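Local coordinates for protein uracil-DNA glycosylase (Epstein-Barr virus, PDB 6LYJ) that belongs to the uracil-DNA glycosylase superfamily and folds as an alpha/beta domain built around a four-stranded parallel beta-sheet, at residues A[88-93]-A[191-196]; A[138-143]-A[234-239]; A[170-175]-A[198-203]; A[238-243]-A[249-254]. All blocks are in the same frame, centred on the assembly; numbering follows the deposited sequence.

Contact 1 of 4, residues A[88-93]-A[191-196]; sequences LGQDPY and GAKAGD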
loop_
_atom_site.group_PDB
_atom_site.type_symbol
_atom_site.label_atom_id
_atom_site.label_comp_id
_atom_site.label_asym_id
_atom_site.label_seq_id
_atom_site.Cartn_x
_atom_site.Cartn_y
_atom_site.Cartn_z
ATOM N N LEU A 88 5.825 -3.418 -5.123
ATOM C CA LEU A 88 4.436 -3.857 -5.189
ATOM C C LEU A 88 3.584 -3.169 -4.130
ATOM O O LEU A 88 3.929 -3.173 -2.944
ATOM C CB LEU A 88 4.328 -5.373 -5.007
ATOM C CG LEU A 88 4.959 -6.256 -6.080
ATOM C CD1 LEU A 88 4.440 -7.677 -5.955
ATOM C CD2 LEU A 88 4.676 -5.695 -7.469
ATOM N N GLY A 89 2.449 -2.623 -4.564
ATOM C CA GLY A 89 1.388 -2.199 -3.686
ATOM C C GLY A 89 0.204 -3.148 -3.797
ATOM O O GLY A 89 0.234 -4.142 -4.520
ATOM N N GLN A 90 -0.857 -2.813 -3.062
ATOM C CA GLN A 90 -2.071 -3.622 -3.092
ATOM C C GLN A 90 -3.070 -3.013 -4.071
ATOM O O GLN A 90 -3.011 -3.294 -5.272
ATOM C CB GLN A 90 -2.682 -3.754 -1.688
ATOM C CG GLN A 90 -1.817 -4.560 -0.721
ATOM C CD GLN A 90 -2.352 -4.585 0.704
ATOM O OE1 GLN A 90 -3.525 -4.303 0.952
ATOM N NE2 GLN A 90 -1.484 -4.924 1.650
ATOM N N ASP A 91 -3.986 -2.181 -3.588
ATOM C CA ASP A 91 -4.889 -1.521 -4.522
ATOM C C ASP A 91 -4.740 -0.000 -4.432
ATOM O O ASP A 91 -4.076 0.497 -3.514
ATOM C CB ASP A 91 -6.326 -1.995 -4.266
ATOM C CG ASP A 91 -6.897 -1.498 -2.952
ATOM O OD1 ASP A 91 -6.119 -1.154 -2.034
ATOM O OD2 ASP A 91 -8.143 -1.470 -2.840
ATOM N N PRO A 92 -5.280 0.767 -5.381
ATOM C CA PRO A 92 -5.071 2.219 -5.352
ATOM C C PRO A 92 -5.777 2.872 -4.174
ATOM O O PRO A 92 -6.692 2.312 -3.568
ATOM C CB PRO A 92 -5.656 2.696 -6.689
ATOM C CG PRO A 92 -5.699 1.471 -7.553
ATOM C CD PRO A 92 -5.998 0.353 -6.598
ATOM N N TYR A 93 -5.317 4.076 -3.841
ATOM C CA TYR A 93 -6.035 4.896 -2.878
ATOM C C TYR A 93 -7.462 5.122 -3.364
ATOM O O TYR A 93 -7.707 5.256 -4.566
ATOM C CB TYR A 93 -5.321 6.232 -2.689
ATOM C CG TYR A 93 -3.913 6.099 -2.166
ATOM C CD1 TYR A 93 -3.672 5.780 -0.837
ATOM C CD2 TYR A 93 -2.822 6.291 -3.005
ATOM C CE1 TYR A 93 -2.389 5.655 -0.358
ATOM C CE2 TYR A 93 -1.532 6.170 -2.535
ATOM C CZ TYR A 93 -1.322 5.849 -1.212
ATOM O OH TYR A 93 -0.039 5.723 -0.741
ATOM N N GLY A 191 5.253 -6.604 3.471
ATOM C CA GLY A 191 4.042 -7.146 4.050
ATOM C C GLY A 191 3.665 -8.501 3.471
ATOM O O GLY A 191 4.273 -9.009 2.527
ATOM N N ALA A 192 2.618 -9.091 4.055
ATOM C CA ALA A 192 2.234 -10.456 3.701
ATOM C C ALA A 192 1.676 -10.532 2.284
ATOM O O ALA A 192 1.995 -11.466 1.535
ATOM C CB ALA A 192 1.218 -11.001 4.711
ATOM N N LYS A 193 0.814 -9.583 1.907
ATOM C CA LYS A 193 0.189 -9.640 0.590
ATOM C C LYS A 193 1.240 -9.593 -0.511
ATOM O O LYS A 193 1.272 -10.459 -1.393
ATOM C CB LYS A 193 -0.810 -8.491 0.428
ATOM C CG LYS A 193 -1.984 -8.554 1.388
ATOM C CD LYS A 193 -2.761 -9.853 1.238
ATOM C CE LYS A 193 -3.867 -9.715 0.207
ATOM N NZ LYS A 193 -4.936 -10.732 0.428
ATOM N N ALA A 194 2.119 -8.588 -0.470
ATOM C CA ALA A 194 3.183 -8.508 -1.464
ATOM C C ALA A 194 4.118 -9.704 -1.355
ATOM O O ALA A 194 4.581 -10.234 -2.371
ATOM C CB ALA A 194 3.957 -7.201 -1.310
ATOM N N GLY A 195 4.391 -10.155 -0.127
ATOM C CA GLY A 195 5.272 -11.295 0.060
ATOM C C GLY A 195 4.758 -12.551 -0.612
ATOM O O GLY A 195 5.546 -13.411 -1.015
ATOM N N ASP A 196 3.435 -12.670 -0.752
ATOM C CA ASP A 196 2.870 -13.839 -1.418
ATOM C C ASP A 196 3.289 -13.932 -2.882
ATOM O O ASP A 196 3.171 -15.007 -3.479
ATOM C CB ASP A 196 1.345 -13.821 -1.324
ATOM C CG ASP A 196 0.726 -15.173 -1.651
ATOM O OD1 ASP A 196 1.244 -16.195 -1.153
ATOM O OD2 ASP A 196 -0.265 -15.215 -2.412
#
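K193 and A194, on the short helix 191-195, touch Q90, just past strand 85-89, and L88 in it. G191 opens the segment, and a backbone bond ties it to S211. A192 directs its methyl away from 88-93, and its N is bonded to an acidic side chain on the chain of another protein.

K193 comes next and meets Q90 with the root of its side chain. Its CG lies 3.7 Å from Q90 NE2, and its CB lies 3.8 Å from the same Q90 NE2. The two side chains cross at about a right angle. The Q90 chain runs extended beyond CG (chi2 175°), which carries the amide out to the lysine. The K193 chain bends at chi2 and chi3, so the ammonium end turns off from Q90. The Q90 amide oxygen, OE1, bonds to the backbone of the other protein, so this part of the contact belongs to an interface. K193 NZ makes a long, weak ion pair with an acidic side chain on the chain of that other protein.

Strand 85-89 lies beside strand 186-190 in the parallel sheet, and the helix follows directly on 186-190. GQDPY, the sequence just after L88, is part of a signature motif of this glycosylase family.

A194 sits where the backbones come closest, its CA 6.1 Å from L88 CA. Its CB meets L88 CB at 4.1 Å, both buried, and both side chains also touch L189. G195 N bonds to G191 O at 2.9 Å, and D196 N bonds to A192 O at 3.0 Å.

Contact 2 of 4, residues A[138-143]-A[234-239]; sequences DAWASQ and NHFVLA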
loop_
_atom_site.group_PDB
_atom_site.type_symbol
_atom_site.label_atom_id
_atom_site.label_comp_id
_atom_site.label_asym_id
_atom_site.label_seq_id
_atom_site.Cartn_x
_atom_site.Cartn_y
_atom_site.Cartn_z
ATOM N N ASP A 138 7.294 10.210 -9.500
ATOM C CA ASP A 138 7.503 10.158 -10.946
ATOM C C ASP A 138 8.972 9.957 -11.308
ATOM O O ASP A 138 9.282 9.222 -12.248
ATOM C CB ASP A 138 6.979 11.433 -11.614
ATOM C CG ASP A 138 5.495 11.652 -11.386
ATOM O OD1 ASP A 138 4.914 10.981 -10.508
ATOM O OD2 ASP A 138 4.899 12.467 -12.118
ATOM N N ALA A 139 9.887 10.621 -10.595
ATOM C CA ALA A 139 11.309 10.520 -10.930
ATOM C C ALA A 139 11.840 9.100 -10.727
ATOM O O ALA A 139 12.656 8.607 -11.525
ATOM C CB ALA A 139 12.113 11.525 -10.106
ATOM N N TRP A 140 11.351 8.409 -9.690
ATOM C CA TRP A 140 11.671 6.992 -9.544
ATOM C C TRP A 140 11.188 6.204 -10.749
ATOM O O TRP A 140 11.939 5.407 -11.325
ATOM C CB TRP A 140 11.019 6.411 -8.291
ATOM C CG TRP A 140 11.470 6.947 -6.986
ATOM C CD1 TRP A 140 12.346 7.966 -6.766
ATOM C CD2 TRP A 140 11.068 6.472 -5.694
ATOM N NE1 TRP A 140 12.509 8.164 -5.414
ATOM C CE2 TRP A 140 11.734 7.256 -4.737
ATOM C CE3 TRP A 140 10.205 5.455 -5.257
ATOM C CZ2 TRP A 140 11.566 7.064 -3.365
ATOM C CZ3 TRP A 140 10.039 5.264 -3.891
ATOM C CH2 TRP A 140 10.719 6.066 -2.962
ATOM N N ALA A 141 9.925 6.409 -11.141
ATOM C CA ALA A 141 9.378 5.653 -12.261
ATOM C C ALA A 141 10.164 5.920 -13.536
ATOM O O ALA A 141 10.452 4.995 -14.305
ATOM C CB ALA A 141 7.901 5.998 -12.452
ATOM N N SER A 142 10.544 7.180 -13.763
ATOM C CA SER A 142 11.315 7.522 -14.949
ATOM C C SER A 142 12.691 6.878 -14.930
ATOM O O SER A 142 13.264 6.650 -15.998
ATOM C CB SER A 142 11.443 9.042 -15.099
ATOM O OG SER A 142 10.178 9.650 -15.300
ATOM N N GLN A 143 13.221 6.551 -13.747
ATOM C CA GLN A 143 14.521 5.890 -13.681
ATOM C C GLN A 143 14.423 4.367 -13.725
ATOM O O GLN A 143 15.430 3.687 -13.492
ATOM C CB GLN A 143 15.279 6.314 -12.421
ATOM C CG GLN A 143 15.659 7.777 -12.379
ATOM C CD GLN A 143 16.380 8.129 -11.096
ATOM O OE1 GLN A 143 17.521 7.713 -10.882
ATOM N NE2 GLN A 143 15.719 8.889 -10.231
ATOM N N ASN A 234 16.888 -1.564 4.907
ATOM C CA ASN A 234 18.032 -1.238 4.056
ATOM C C ASN A 234 17.778 -1.573 2.587
ATOM O O ASN A 234 18.728 -1.713 1.811
ATOM C CB ASN A 234 19.303 -1.945 4.554
ATOM C CG ASN A 234 20.557 -1.116 4.357
ATOM O OD1 ASN A 234 20.530 0.108 4.474
ATOM N ND2 ASN A 234 21.666 -1.784 4.062
ATOM N N HIS A 235 16.507 -1.656 2.176
ATOM C CA HIS A 235 16.188 -2.194 0.856
ATOM C C HIS A 235 16.686 -1.302 -0.279
ATOM O O HIS A 235 17.064 -1.812 -1.340
ATOM C CB HIS A 235 14.676 -2.393 0.727
ATOM C CG HIS A 235 14.165 -3.649 1.364
ATOM N ND1 HIS A 235 12.859 -4.068 1.231
ATOM C CD2 HIS A 235 14.779 -4.573 2.140
ATOM C CE1 HIS A 235 12.691 -5.199 1.893
ATOM N NE2 HIS A 235 13.840 -5.526 2.456
ATOM N N PHE A 236 16.691 0.017 -0.094
ATOM C CA PHE A 236 17.097 0.899 -1.183
ATOM C C PHE A 236 18.611 0.887 -1.381
ATOM O O PHE A 236 19.098 0.914 -2.526
ATOM C CB PHE A 236 16.580 2.312 -0.911
ATOM C CG PHE A 236 15.083 2.383 -0.800
ATOM C CD1 PHE A 236 14.293 2.467 -1.934
ATOM C CD2 PHE A 236 14.465 2.335 0.440
ATOM C CE1 PHE A 236 12.916 2.518 -1.833
ATOM C CE2 PHE A 236 13.087 2.384 0.549
ATOM C CZ PHE A 236 12.312 2.476 -0.588
ATOM N N VAL A 237 19.357 0.741 -0.286
ATOM C CA VAL A 237 20.801 0.559 -0.381
ATOM C C VAL A 237 21.120 -0.784 -1.025
ATOM O O VAL A 237 21.958 -0.868 -1.929
ATOM C CB VAL A 237 21.449 0.691 1.009
ATOM C CG1 VAL A 237 22.932 0.337 0.949
ATOM C CG2 VAL A 237 21.243 2.095 1.563
ATOM N N LEU A 238 20.497 -1.861 -0.534
ATOM C CA LEU A 238 20.756 -3.180 -1.104
ATOM C C LEU A 238 20.405 -3.207 -2.586
ATOM O O LEU A 238 21.107 -3.831 -3.392
ATOM C CB LEU A 238 19.969 -4.245 -0.339
ATOM C CG LEU A 238 20.378 -4.436 1.123
ATOM C CD1 LEU A 238 19.392 -5.354 1.838
ATOM C CD2 LEU A 238 21.802 -4.973 1.223
ATOM N N ALA A 239 19.319 -2.527 -2.962
ATOM C CA ALA A 239 18.913 -2.466 -4.360
ATOM C C ALA A 239 19.987 -1.804 -5.211
ATOM O O ALA A 239 20.373 -2.331 -6.265
ATOM C CB ALA A 239 17.585 -1.722 -4.488
#
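W140 and F236 carry this contact, and all of it is aromatic. The backbones stay well apart, with W140 CA 11.7 Å from F236 CA. The two rings span the gap. W140 CH2, at the far corner of the indole, comes to 4.3 Å from F236 CE1. The centroids of the W140 six-membered ring and the F236 ring are 6.0 Å apart, and the planes are inclined at 52°.

Both CB atoms face the opposite segment. In W140 the ring carbon CG is anti to the carbonyl carbon (chi1 -64°), and F236 has nearly the same first torsion. With the CB bonds pointing across, this torsion carries each ring into the gap.

The pair joins helix 138-142, which leads into strand 145-149, to helix 235-245, which packs on strands 186-190 and 207-211. All three strands belong to the parallel sheet of the alpha/beta fold, where 145-149 and 207-211 are the outermost.

W253 packs edge-to-face with both W140 and F236, and L122 of helix 113-125 also touches both. The one polar atom of the indole, W140 NE1, is buried and bonds to the backbone O of W253. This fixes the edge of the indole while its six-membered ring lies against F236. On the other helix, F236 also rests on M188 and W190.

Contact 3 of 4, residues A[170-175]-A[198-203]; sequences FTDHVI and ASLINS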
loop_
_atom_site.group_PDB
_atom_site.type_symbol
_atom_site.label_atom_id
_atom_site.label_comp_id
_atom_site.label_asym_id
_atom_site.label_seq_id
_atom_site.Cartn_x
_atom_site.Cartn_y
_atom_site.Cartn_z
ATOM N N PHE A 170 -3.811 -10.452 -14.017
ATOM C CA PHE A 170 -3.002 -9.664 -14.941
ATOM C C PHE A 170 -1.688 -9.244 -14.296
ATOM O O PHE A 170 -0.619 -9.385 -14.900
ATOM C CB PHE A 170 -3.782 -8.442 -15.429
ATOM C CG PHE A 170 -2.950 -7.482 -16.242
ATOM C CD1 PHE A 170 -2.417 -7.872 -17.461
ATOM C CD2 PHE A 170 -2.703 -6.195 -15.789
ATOM C CE1 PHE A 170 -1.640 -6.997 -18.214
ATOM C CE2 PHE A 170 -1.932 -5.311 -16.542
ATOM C CZ PHE A 170 -1.404 -5.715 -17.754
ATOM N N THR A 171 -1.746 -8.704 -13.073
ATOM C CA THR A 171 -0.517 -8.229 -12.441
ATOM C C THR A 171 0.391 -9.384 -12.026
ATOM O O THR A 171 1.620 -9.240 -12.072
ATOM C CB THR A 171 -0.835 -7.317 -11.250
ATOM O OG1 THR A 171 -1.721 -7.975 -10.335
ATOM C CG2 THR A 171 -1.474 -6.021 -11.736
ATOM N N ASP A 172 -0.175 -10.534 -11.632
ATOM C CA ASP A 172 0.632 -11.737 -11.455
ATOM C C ASP A 172 1.400 -12.066 -12.727
ATOM O O ASP A 172 2.601 -12.369 -12.687
ATOM C CB ASP A 172 -0.257 -12.923 -11.066
ATOM C CG ASP A 172 -0.587 -12.962 -9.581
ATOM O OD1 ASP A 172 -0.121 -12.086 -8.822
ATOM O OD2 ASP A 172 -1.324 -13.885 -9.180
ATOM N N HIS A 173 0.707 -12.044 -13.870
ATOM C CA HIS A 173 1.373 -12.370 -15.125
ATOM C C HIS A 173 2.465 -11.350 -15.437
ATOM O O HIS A 173 3.552 -11.715 -15.902
ATOM C CB HIS A 173 0.344 -12.446 -16.254
ATOM C CG HIS A 173 0.916 -12.856 -17.579
ATOM N ND1 HIS A 173 1.333 -14.143 -17.844
ATOM C CD2 HIS A 173 1.110 -12.156 -18.720
ATOM C CE1 HIS A 173 1.776 -14.212 -19.087
ATOM N NE2 HIS A 173 1.649 -13.020 -19.641
ATOM N N VAL A 174 2.189 -10.066 -15.182
ATOM C CA VAL A 174 3.191 -9.019 -15.378
ATOM C C VAL A 174 4.432 -9.294 -14.532
ATOM O O VAL A 174 5.567 -9.167 -15.007
ATOM C CB VAL A 174 2.597 -7.635 -15.062
ATOM C CG1 VAL A 174 3.706 -6.595 -14.960
ATOM C CG2 VAL A 174 1.590 -7.233 -16.129
ATOM N N ILE A 175 4.235 -9.653 -13.262
ATOM C CA ILE A 175 5.372 -9.952 -12.386
ATOM C C ILE A 175 6.170 -11.126 -12.941
ATOM O O ILE A 175 7.411 -11.095 -13.000
ATOM C CB ILE A 175 4.885 -10.219 -10.949
ATOM C CG1 ILE A 175 4.284 -8.944 -10.347
ATOM C CG2 ILE A 175 6.024 -10.755 -10.078
ATOM C CD1 ILE A 175 3.485 -9.176 -9.063
ATOM N N ALA A 198 6.330 -13.587 -4.034
ATOM C CA ALA A 198 7.727 -13.994 -4.164
ATOM C C ALA A 198 7.874 -15.260 -5.000
ATOM O O ALA A 198 8.838 -15.402 -5.764
ATOM C CB ALA A 198 8.340 -14.200 -2.777
ATOM N N SER A 199 6.928 -16.191 -4.869
ATOM C CA SER A 199 6.994 -17.448 -5.601
ATOM C C SER A 199 6.848 -17.269 -7.107
ATOM O O SER A 199 7.078 -18.228 -7.851
ATOM C CB SER A 199 5.919 -18.404 -5.078
ATOM O OG SER A 199 4.624 -17.868 -5.291
ATOM N N LEU A 200 6.465 -16.077 -7.569
ATOM C CA LEU A 200 6.437 -15.774 -8.994
ATOM C C LEU A 200 7.798 -15.372 -9.545
ATOM O O LEU A 200 7.967 -15.347 -10.769
ATOM C CB LEU A 200 5.439 -14.645 -9.275
ATOM C CG LEU A 200 3.970 -14.877 -8.915
ATOM C CD1 LEU A 200 3.153 -13.613 -9.151
ATOM C CD2 LEU A 200 3.411 -16.028 -9.729
ATOM N N ILE A 201 8.768 -15.067 -8.686
ATOM C CA ILE A 201 10.009 -14.415 -9.090
ATOM C C ILE A 201 11.158 -15.408 -8.994
ATOM O O ILE A 201 11.261 -16.167 -8.023
ATOM C CB ILE A 201 10.294 -13.173 -8.223
ATOM C CG1 ILE A 201 9.114 -12.197 -8.274
ATOM C CG2 ILE A 201 11.584 -12.492 -8.672
ATOM C CD1 ILE A 201 9.064 -11.235 -7.102
ATOM N N ASN A 202 12.017 -15.407 -10.011
ATOM C CA ASN A 202 13.212 -16.246 -10.038
ATOM C C ASN A 202 14.266 -15.590 -9.153
ATOM O O ASN A 202 14.986 -14.688 -9.588
ATOM C CB ASN A 202 13.700 -16.420 -11.473
ATOM C CG ASN A 202 14.885 -17.366 -11.590
ATOM O OD1 ASN A 202 15.585 -17.642 -10.616
ATOM N ND2 ASN A 202 15.114 -17.866 -12.796
ATOM N N SER A 203 14.374 -16.049 -7.905
ATOM C CA SER A 203 15.276 -15.423 -6.945
ATOM C C SER A 203 16.738 -15.798 -7.153
ATOM O O SER A 203 17.587 -15.357 -6.371
ATOM C CB SER A 203 14.856 -15.776 -5.513
ATOM O OG SER A 203 14.844 -17.179 -5.311
#
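I175, in helix 167-181, and L200, at the end of a 3-10 segment, bring the two backbones closest, with I175 CA 6.8 Å from L200 CA. Segment 170-175 is regular helix throughout. The other segment leaves its 3-10 turn after L200, and I201 N bonds back to A198 O at 2.9 Å.

I175 offers its CG2 methyl, which stands anti to the backbone N because CG1 takes the place beside it (chi1 -66°). That one methyl meets two side chains. It lies 4.0 Å from L200 CB and 3.9 Å from I201 CG1. I201 rests on F187 and L189 of strand 186-190, and I175 packs on L148 of strand 145-149. L200 crosses D172 at about a right angle and brings its CD1 methyl to 3.6 Å from D172 OD1. The same CD1 is 3.8 Å from D172 O.

No hydrogen bond joins the two segments, so apolar contact holds them directly. The carboxylate beside the leucine methyl finds its charge partner in K197, whose NZ forms a salt bridge with D172 OD1. This pairing probably favours the ionised form of D172.

Contact 4 of 4, residues A[238-243]-A[249-254]; sequences LANNFL and GEIDWR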
loop_
_atom_site.group_PDB
_atom_site.type_symbol
_atom_site.label_atom_id
_atom_site.label_comp_id
_atom_site.label_asym_id
_atom_site.label_seq_id
_atom_site.Cartn_x
_atom_site.Cartn_y
_atom_site.Cartn_z
ATOM N N LEU A 238 20.497 -1.861 -0.534
ATOM C CA LEU A 238 20.756 -3.180 -1.104
ATOM C C LEU A 238 20.405 -3.207 -2.586
ATOM O O LEU A 238 21.107 -3.831 -3.392
ATOM C CB LEU A 238 19.969 -4.245 -0.339
ATOM C CG LEU A 238 20.378 -4.436 1.123
ATOM C CD1 LEU A 238 19.392 -5.354 1.838
ATOM C CD2 LEU A 238 21.802 -4.973 1.223
ATOM N N ALA A 239 19.319 -2.527 -2.962
ATOM C CA ALA A 239 18.913 -2.466 -4.360
ATOM C C ALA A 239 19.987 -1.804 -5.211
ATOM O O ALA A 239 20.373 -2.331 -6.265
ATOM C CB ALA A 239 17.585 -1.722 -4.488
ATOM N N ASN A 240 20.487 -0.638 -4.772
ATOM C CA ASN A 240 21.527 0.016 -5.566
ATOM C C ASN A 240 22.827 -0.787 -5.579
ATOM O O ASN A 240 23.532 -0.792 -6.595
ATOM C CB ASN A 240 21.781 1.435 -5.061
ATOM C CG ASN A 240 20.882 2.460 -5.734
ATOM O OD1 ASN A 240 20.312 2.197 -6.793
ATOM N ND2 ASN A 240 20.766 3.638 -5.129
ATOM N N ASN A 241 23.165 -1.467 -4.479
ATOM C CA ASN A 241 24.331 -2.351 -4.495
ATOM C C ASN A 241 24.172 -3.439 -5.548
ATOM O O ASN A 241 25.114 -3.743 -6.293
ATOM C CB ASN A 241 24.559 -2.978 -3.118
ATOM C CG ASN A 241 24.985 -1.966 -2.076
ATOM O OD1 ASN A 241 25.388 -0.848 -2.405
ATOM N ND2 ASN A 241 24.923 -2.360 -0.809
ATOM N N PHE A 242 22.980 -4.034 -5.622
ATOM C CA PHE A 242 22.724 -5.058 -6.627
ATOM C C PHE A 242 22.889 -4.487 -8.028
ATOM O O PHE A 242 23.583 -5.068 -8.871
ATOM C CB PHE A 242 21.323 -5.638 -6.430
ATOM C CG PHE A 242 20.928 -6.656 -7.461
ATOM C CD1 PHE A 242 21.322 -7.980 -7.332
ATOM C CD2 PHE A 242 20.134 -6.300 -8.543
ATOM C CE1 PHE A 242 20.949 -8.928 -8.274
ATOM C CE2 PHE A 242 19.755 -7.243 -9.485
ATOM C CZ PHE A 242 20.163 -8.559 -9.350
ATOM N N LEU A 243 22.282 -3.323 -8.278
ATOM C CA LEU A 243 22.360 -2.727 -9.609
ATOM C C LEU A 243 23.808 -2.438 -9.989
ATOM O O LEU A 243 24.215 -2.669 -11.134
ATOM C CB LEU A 243 21.511 -1.455 -9.671
ATOM C CG LEU A 243 20.000 -1.640 -9.475
ATOM C CD1 LEU A 243 19.264 -0.303 -9.529
ATOM C CD2 LEU A 243 19.437 -2.608 -10.511
ATOM N N GLY A 249 22.934 1.246 -14.074
ATOM C CA GLY A 249 22.936 2.536 -13.403
ATOM C C GLY A 249 22.083 2.502 -12.144
ATOM O O GLY A 249 20.963 1.990 -12.139
ATOM N N GLU A 250 22.622 3.069 -11.067
ATOM C CA GLU A 250 21.897 3.102 -9.805
ATOM C C GLU A 250 20.758 4.117 -9.851
ATOM O O GLU A 250 20.745 5.054 -10.656
ATOM C CB GLU A 250 22.839 3.442 -8.647
ATOM C CG GLU A 250 24.038 2.517 -8.522
ATOM C CD GLU A 250 24.922 2.853 -7.331
ATOM O OE1 GLU A 250 24.387 3.229 -6.266
ATOM O OE2 GLU A 250 26.157 2.741 -7.463
ATOM N N ILE A 251 19.801 3.926 -8.952
ATOM C CA ILE A 251 18.674 4.840 -8.825
ATOM C C ILE A 251 19.104 6.017 -7.963
ATOM O O ILE A 251 19.721 5.833 -6.907
ATOM C CB ILE A 251 17.454 4.129 -8.214
ATOM C CG1 ILE A 251 17.157 2.802 -8.925
ATOM C CG2 ILE A 251 16.236 5.049 -8.231
ATOM C CD1 ILE A 251 16.822 2.937 -10.401
ATOM N N ASP A 252 18.777 7.228 -8.405
ATOM C CA ASP A 252 18.856 8.407 -7.547
ATOM C C ASP A 252 17.493 8.532 -6.874
ATOM O O ASP A 252 16.508 8.925 -7.503
ATOM C CB ASP A 252 19.222 9.647 -8.357
ATOM C CG ASP A 252 19.376 10.894 -7.497
ATOM O OD1 ASP A 252 19.071 10.849 -6.286
ATOM O OD2 ASP A 252 19.806 11.932 -8.039
ATOM N N TRP A 253 17.428 8.143 -5.601
ATOM C CA TRP A 253 16.170 8.096 -4.866
ATOM C C TRP A 253 15.675 9.469 -4.428
ATOM O O TRP A 253 14.591 9.552 -3.839
ATOM C CB TRP A 253 16.316 7.183 -3.641
ATOM C CG TRP A 253 16.627 5.760 -3.997
ATOM C CD1 TRP A 253 17.842 5.137 -3.903
ATOM C CD2 TRP A 253 15.720 4.787 -4.529
ATOM N NE1 TRP A 253 17.742 3.837 -4.331
ATOM C CE2 TRP A 253 16.451 3.595 -4.720
ATOM C CE3 TRP A 253 14.359 4.803 -4.854
ATOM C CZ2 TRP A 253 15.868 2.434 -5.226
ATOM C CZ3 TRP A 253 13.780 3.645 -5.358
ATOM C CH2 TRP A 253 14.535 2.478 -5.536
ATOM N N ARG A 254 16.426 10.538 -4.686
ATOM C CA ARG A 254 16.084 11.836 -4.120
ATOM C C ARG A 254 14.836 12.407 -4.783
ATOM O O ARG A 254 14.598 12.213 -5.978
ATOM C CB ARG A 254 17.254 12.811 -4.258
ATOM C CG ARG A 254 18.430 12.472 -3.355
ATOM C CD ARG A 254 19.609 13.397 -3.598
ATOM N NE ARG A 254 20.045 13.340 -4.989
ATOM C CZ ARG A 254 20.848 14.230 -5.560
ATOM N NH1 ARG A 254 21.323 15.252 -4.854
ATOM N NH2 ARG A 254 21.185 14.094 -6.836
#
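In this alpha/beta fold of the uracil-DNA glycosylase superfamily the C-terminal tail folds back along helix 235-245, where the N240 side chain bonds to the backbone of I251 much as a neighbouring peptide would. I251 N donates to N240 OD1 at 2.8 Å, tilted 28° from the plane of that carbonyl. N240 ND2 donates to I251 O at 3.0 Å, in the carbonyl plane and on a lone pair. Two bonds to one residue fix the turn of the buried amide.

E250 lies across the same asparagine, with its CB 3.4 Å from N240 OD1. Its carboxylate is held by a salt bridge from OE2 to R244. L243 adds an apolar touch, its CD1 3.8 Å from I251 CG1.

Beyond I251 the tail is braced from within. D252 OD1 accepts from R254 N in an Asx turn, and R254 grips the D252 carboxylate side-on with NE and NH2. The I251 CG2 methyl sits 3.6 Å above the W253 ring, over its centre. N240 ND2 approaches the edge of that indole, near its plane. Both N240 ND2 and W253 NE1 are donors, so their 3.1 Å separation is a close approach without a hydrogen bond.

In the fold
From the N terminus, segment 88-93 leaves strand 85-89 of the parallel sheet, and contact 1 closes its loop at 191-196, beyond strand 186-190. Contact 2 opens at 138-143, within that loop, and closes at 234-239, so the two cross. Contact 3 (170-175 with 198-203) also crosses contact 1 and lies wholly within the span of contact 2. Contacts 1 and 3 meet where L88 CD1 packs on I175 CD1. Contact 4 begins on helix 235-245, where contact 2 ends, and closes a short loop with the tail. The centres of contacts 2 and 4 are about 6 Å apart, and Q143 OE1 probably bonds to D252 N, tying the end of helix 138-142 to the tail.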